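PDB 3BW2: 2-nitropropane dioxygenase from Streptomyces ansochromogenes, which probably uses FMN and molecular oxygen to oxidise alkyl nitronates such as propionate 3-nitronate, removing their nitro group. Local coordinates for residues Arg329-Ala333 / Gly334-Glu338. Sequence-based numbering, arbitrary orientation.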
loop_
_atom_site.group_PDB
_atom_site.type_symbol
_atom_site.label_atom_id
_atom_site.label_comp_id
_atom_site.label_asym_id
_atom_site.label_seq_id
_atom_site.Cartn_x
_atom_site.Cartn_y
_atom_site.Cartn_z
ATOM N N ARG A 329 14.868 -12.469 -6.894
ATOM C CA ARG A 329 15.483 -13.654 -7.480
ATOM C C ARG A 329 16.808 -13.287 -8.157
ATOM O O ARG A 329 16.876 -12.334 -8.929
ATOM C CB ARG A 329 14.503 -14.301 -8.470
ATOM C CG ARG A 329 13.276 -14.897 -7.780
ATOM C CD ARG A 329 12.285 -15.545 -8.744
ATOM N NE ARG A 329 11.405 -14.572 -9.385
ATOM C CZ ARG A 329 10.294 -14.894 -10.042
ATOM N NH1 ARG A 329 9.932 -16.169 -10.143
ATOM N NH2 ARG A 329 9.535 -13.944 -10.584
ATOM N N GLU A 330 17.859 -14.041 -7.846
ATOM C CA GLU A 330 19.188 -13.787 -8.395
ATOM C C GLU A 330 19.505 -14.625 -9.626
ATOM O O GLU A 330 19.840 -15.803 -9.521
ATOM C CB GLU A 330 20.255 -14.049 -7.331
ATOM C CG GLU A 330 20.096 -13.231 -6.061
ATOM C CD GLU A 330 21.075 -13.653 -4.980
ATOM O OE1 GLU A 330 21.059 -14.843 -4.594
ATOM O OE2 GLU A 330 21.860 -12.800 -4.516
ATOM N N LEU A 331 19.415 -14.002 -10.792
ATOM C CA LEU A 331 19.692 -14.670 -12.055
ATOM C C LEU A 331 19.854 -13.590 -13.109
ATOM O O LEU A 331 19.671 -12.414 -12.809
ATOM C CB LEU A 331 18.532 -15.604 -12.419
ATOM C CG LEU A 331 17.107 -15.132 -12.115
ATOM C CD1 LEU A 331 16.839 -13.790 -12.744
ATOM C CD2 LEU A 331 16.125 -16.164 -12.637
ATOM N N PRO A 332 20.209 -13.967 -14.351
ATOM C CA PRO A 332 20.372 -12.954 -15.402
ATOM C C PRO A 332 19.054 -12.215 -15.614
ATOM O O PRO A 332 17.979 -12.817 -15.542
ATOM C CB PRO A 332 20.771 -13.780 -16.624
ATOM C CG PRO A 332 21.490 -14.958 -16.014
ATOM C CD PRO A 332 20.606 -15.302 -14.839
ATOM N N ALA A 333 19.137 -10.912 -15.869
ATOM C CA ALA A 333 17.942 -10.103 -16.084
ATOM C C ALA A 333 17.083 -10.653 -17.221
ATOM O O ALA A 333 15.852 -10.633 -17.143
ATOM C CB ALA A 333 18.337 -8.664 -16.375
ATOM N N GLY A 334 17.733 -11.141 -18.275
ATOM C CA GLY A 334 16.999 -11.693 -19.400
ATOM C C GLY A 334 16.162 -12.896 -18.993
ATOM O O GLY A 334 15.038 -13.071 -19.465
ATOM N N ARG A 335 16.707 -13.729 -18.113
ATOM C CA ARG A 335 15.986 -14.905 -17.654
ATOM C C ARG A 335 14.842 -14.485 -16.728
ATOM O O ARG A 335 13.794 -15.127 -16.697
ATOM C CB ARG A 335 16.937 -15.869 -16.931
ATOM C CG ARG A 335 18.183 -16.264 -17.741
ATOM C CD ARG A 335 17.867 -16.650 -19.191
ATOM N NE ARG A 335 16.981 -17.808 -19.310
ATOM C CZ ARG A 335 17.358 -19.083 -19.204
ATOM N NH1 ARG A 335 18.626 -19.402 -18.972
ATOM N NH2 ARG A 335 16.458 -20.048 -19.338
ATOM N N LEU A 336 15.039 -13.401 -15.982
ATOM C CA LEU A 336 13.995 -12.909 -15.082
ATOM C C LEU A 336 12.800 -12.422 -15.902
ATOM O O LEU A 336 11.647 -12.590 -15.502
ATOM C CB LEU A 336 14.515 -11.760 -14.209
ATOM C CG LEU A 336 13.448 -11.071 -13.347
ATOM C CD1 LEU A 336 12.831 -12.080 -12.374
ATOM C CD2 LEU A 336 14.071 -9.907 -12.594
ATOM N N VAL A 337 13.079 -11.806 -17.047
ATOM C CA VAL A 337 12.006 -11.326 -17.907
ATOM C C VAL A 337 11.218 -12.532 -18.406
ATOM O O VAL A 337 9.987 -12.501 -18.456
ATOM C CB VAL A 337 12.558 -10.534 -19.112
ATOM C CG1 VAL A 337 11.429 -10.226 -20.090
ATOM C CG2 VAL A 337 13.204 -9.234 -18.627
ATOM N N GLU A 338 11.935 -13.601 -18.757
ATOM C CA GLU A 338 11.299 -14.822 -19.243
ATOM C C GLU A 338 10.411 -15.443 -18.168
ATOM O O GLU A 338 9.291 -15.874 -18.452
ATOM C CB GLU A 338 12.358 -15.834 -19.694
ATOM C CG GLU A 338 13.173 -15.363 -20.893
ATOM C CD GLU A 338 14.288 -16.329 -21.268
ATOM O OE1 GLU A 338 15.021 -16.032 -22.240
ATOM O OE2 GLU A 338 14.430 -17.379 -20.597
#
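Pro332, at the N-cap of helix 333-350, opens the first turn: its O takes the Leu336 N-H at 3.0 Å, in the carbonyl plane, and a weak, strongly bent bond from Arg335 N, while Ala333 O receives Val337 N at 3.0 Å. From the extended lead-in, Leu331 and Arg329 lay their side chains against this turn. Leu331 does so most closely. With its CG between the backbone N and the carbonyl carbon (chi1 38°), CD1 drops onto Leu336 CB at 3.4 Å, tighter than a usual carbon-carbon contact, and the two leucines cross at about a right angle. Farther along Leu336, CD1 meets the arm of Arg329, whose NE lies 4.1 Å away; the guanidinium approaches obliquely, and its NH1 continues to a salt bridge with Glu343, two turns down the same helix. On the outer side, Arg335 CG runs beside the Pro332 ring, 3.8 Å from Pro332 CB. Bends at chi2 and chi3 turn the chain along the helix towards Glu338, where Arg335 NE makes a salt bridge to Glu338 OE2 at 2.9 Å, reached from above the carboxylate plane. Ala333 and Val337 turn inward onto Phe240 of helix 238-241. The join thus seats the start of this late helix against the TIM barrel, with the side chain of Leu336 about 10 Å from the bound FMN. Proline has no side-chain acceptor with which to cap the first turn; Glu245 OE1 accepts the Ala333 N-H instead, and its charge probably also interacts favourably with the positive end of the helix dipole.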